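Local structure of AlgX/AlgJ SGNH hydrolase-like domain-containing protein (Eubacterium siraeum, 4NZK) at residues A[83-88]-A[102-107]. The protein is of unknown function but belongs to the DHHW family of the SGNH hydrolase clan and has an AlgX/AlgJ-like domain, consistent with a hydrolase-like role. Sequence-based numbering, arbitrary orientation.
Sequences ANYASY and VFNMVV
In the SGNH hydrolase-like fold, a helix packs on the central, mainly parallel sheet, and here the first turn of helix 83-96 meets strand 101-107 through Tyr85, which touches Asn104 and Val106. A short connection, residues 97-100, joins the helix to this strand, and the contact lies buried between the two layers. Tyr85 extends its side chain from the helix toward the sheet, CG anti to the backbone N (chi1 174°), which carries the phenol toward the strand. Its hydroxyl is the donor: Tyr85 OH gives a hydrogen bond of 2.7 Å to Asn104 OD1. The bond runs nearly along the C=O axis, with a C=O...donor angle of 171°, and OD1 sits at the ring edge, in its plane, 3.3 Å from Tyr85 CE2. The ring and amide planes are turned 53° apart, and the amide oxygen meets the ring at its edge and not over a face. The other end of the amide is held as well: Asn104 ND2 is hydrogen-bonded to Asn142 OD1 of the neighbouring strand 141-142, which, with the tyrosine hydroxyl at OD1, is consistent with this orientation of the amide and gives both its polar atoms a partner in the buried interior. Two residues further along, Val106 points its side chain to the same side of the strand. Around the phenol, Phe331 and Met333 of strand 328-334 and Ile133 of helix 126-136 add apolar contacts. A phenylalanine in place of Tyr85 would keep the ring but would probably leave Asn104 OD1 buried without this donor. Next to the hydrogen bond, the methyl Val106 CG2 approaches the ring obliquely, 3.8 Å from Tyr85 CE2.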
# COMPACT_ATOMS: atom_id res chain seq x y z
N ALA A 83 -7.01 -15.64 8.45
CA ALA A 83 -8.10 -16.46 7.96
C ALA A 83 -9.34 -15.68 7.60
O ALA A 83 -10.00 -15.96 6.59
CB ALA A 83 -8.44 -17.53 9.00
N ASN A 84 -9.67 -14.68 8.40
CA ASN A 84 -10.84 -13.86 8.09
C ASN A 84 -10.65 -13.14 6.78
O ASN A 84 -11.50 -13.21 5.90
CB ASN A 84 -11.12 -12.85 9.19
CG ASN A 84 -11.66 -13.49 10.47
OD1 ASN A 84 -11.80 -14.70 10.60
ND2 ASN A 84 -11.99 -12.64 11.39
N TYR A 85 -9.52 -12.46 6.64
CA TYR A 85 -9.18 -11.75 5.39
C TYR A 85 -9.32 -12.69 4.19
O TYR A 85 -9.95 -12.32 3.20
CB TYR A 85 -7.72 -11.25 5.52
CG TYR A 85 -7.16 -10.62 4.28
CD1 TYR A 85 -7.46 -9.31 3.97
CD2 TYR A 85 -6.30 -11.31 3.43
CE1 TYR A 85 -6.93 -8.70 2.84
CE2 TYR A 85 -5.76 -10.69 2.30
CZ TYR A 85 -6.08 -9.40 2.00
OH TYR A 85 -5.61 -8.75 0.91
N ALA A 86 -8.71 -13.86 4.25
CA ALA A 86 -8.77 -14.77 3.09
C ALA A 86 -10.22 -15.15 2.80
O ALA A 86 -10.61 -15.18 1.65
CB ALA A 86 -7.95 -16.03 3.32
N SER A 87 -11.01 -15.42 3.83
CA SER A 87 -12.41 -15.76 3.63
C SER A 87 -13.20 -14.63 2.97
O SER A 87 -14.06 -14.87 2.13
CB SER A 87 -13.05 -16.17 4.96
OG SER A 87 -14.39 -16.60 4.80
N TYR A 88 -12.91 -13.40 3.35
CA TYR A 88 -13.57 -12.25 2.76
C TYR A 88 -13.19 -12.07 1.29
O TYR A 88 -14.03 -11.76 0.44
CB TYR A 88 -13.28 -10.98 3.56
CG TYR A 88 -13.61 -11.06 5.04
CD1 TYR A 88 -14.56 -11.92 5.52
CD2 TYR A 88 -12.93 -10.25 5.95
CE1 TYR A 88 -14.84 -12.01 6.87
CE2 TYR A 88 -13.21 -10.32 7.31
CZ TYR A 88 -14.16 -11.21 7.75
OH TYR A 88 -14.44 -11.29 9.12
N VAL A 102 -9.09 -11.39 -9.65
CA VAL A 102 -8.89 -10.80 -8.33
C VAL A 102 -7.51 -11.24 -7.85
O VAL A 102 -7.17 -12.44 -7.93
CB VAL A 102 -9.95 -11.26 -7.34
CG1 VAL A 102 -9.75 -10.64 -5.96
CG2 VAL A 102 -11.36 -10.93 -7.91
N PHE A 103 -6.71 -10.25 -7.44
CA PHE A 103 -5.33 -10.44 -7.05
C PHE A 103 -5.17 -10.02 -5.59
O PHE A 103 -5.88 -9.12 -5.10
CB PHE A 103 -4.40 -9.55 -7.87
CG PHE A 103 -4.40 -9.80 -9.36
CD1 PHE A 103 -5.42 -9.32 -10.19
CD2 PHE A 103 -3.34 -10.47 -9.94
CE1 PHE A 103 -5.35 -9.50 -11.57
CE2 PHE A 103 -3.27 -10.67 -11.31
CZ PHE A 103 -4.29 -10.20 -12.12
N ASN A 104 -4.25 -10.68 -4.90
CA ASN A 104 -3.93 -10.38 -3.52
C ASN A 104 -2.43 -10.09 -3.40
O ASN A 104 -1.61 -10.88 -3.87
CB ASN A 104 -4.22 -11.62 -2.69
CG ASN A 104 -3.77 -11.47 -1.26
OD1 ASN A 104 -4.22 -10.58 -0.57
ND2 ASN A 104 -2.85 -12.34 -0.81
N MSE A 105 -2.09 -8.98 -2.77
CA MSE A 105 -0.68 -8.64 -2.50
C MSE A 105 -0.55 -8.04 -1.13
O MSE A 105 -0.77 -6.85 -0.92
CB MSE A 105 -0.11 -7.75 -3.62
CG MSE A 105 1.43 -7.63 -3.43
SE MSE A 105 2.30 -6.74 -4.93
CE MSE A 105 1.33 -5.09 -4.86
N VAL A 106 -0.23 -8.91 -0.17
CA VAL A 106 -0.01 -8.52 1.20
C VAL A 106 1.48 -8.34 1.39
O VAL A 106 2.27 -9.24 1.06
CB VAL A 106 -0.59 -9.54 2.22
CG1 VAL A 106 -0.27 -9.11 3.65
CG2 VAL A 106 -2.11 -9.65 2.02
N VAL A 107 1.87 -7.19 1.92
CA VAL A 107 3.30 -6.86 2.01
C VAL A 107 3.71 -6.61 3.46
O VAL A 107 2.91 -6.19 4.27
CB VAL A 107 3.66 -5.64 1.15
CG1 VAL A 107 3.49 -5.96 -0.34
CG2 VAL A 107 2.85 -4.40 1.52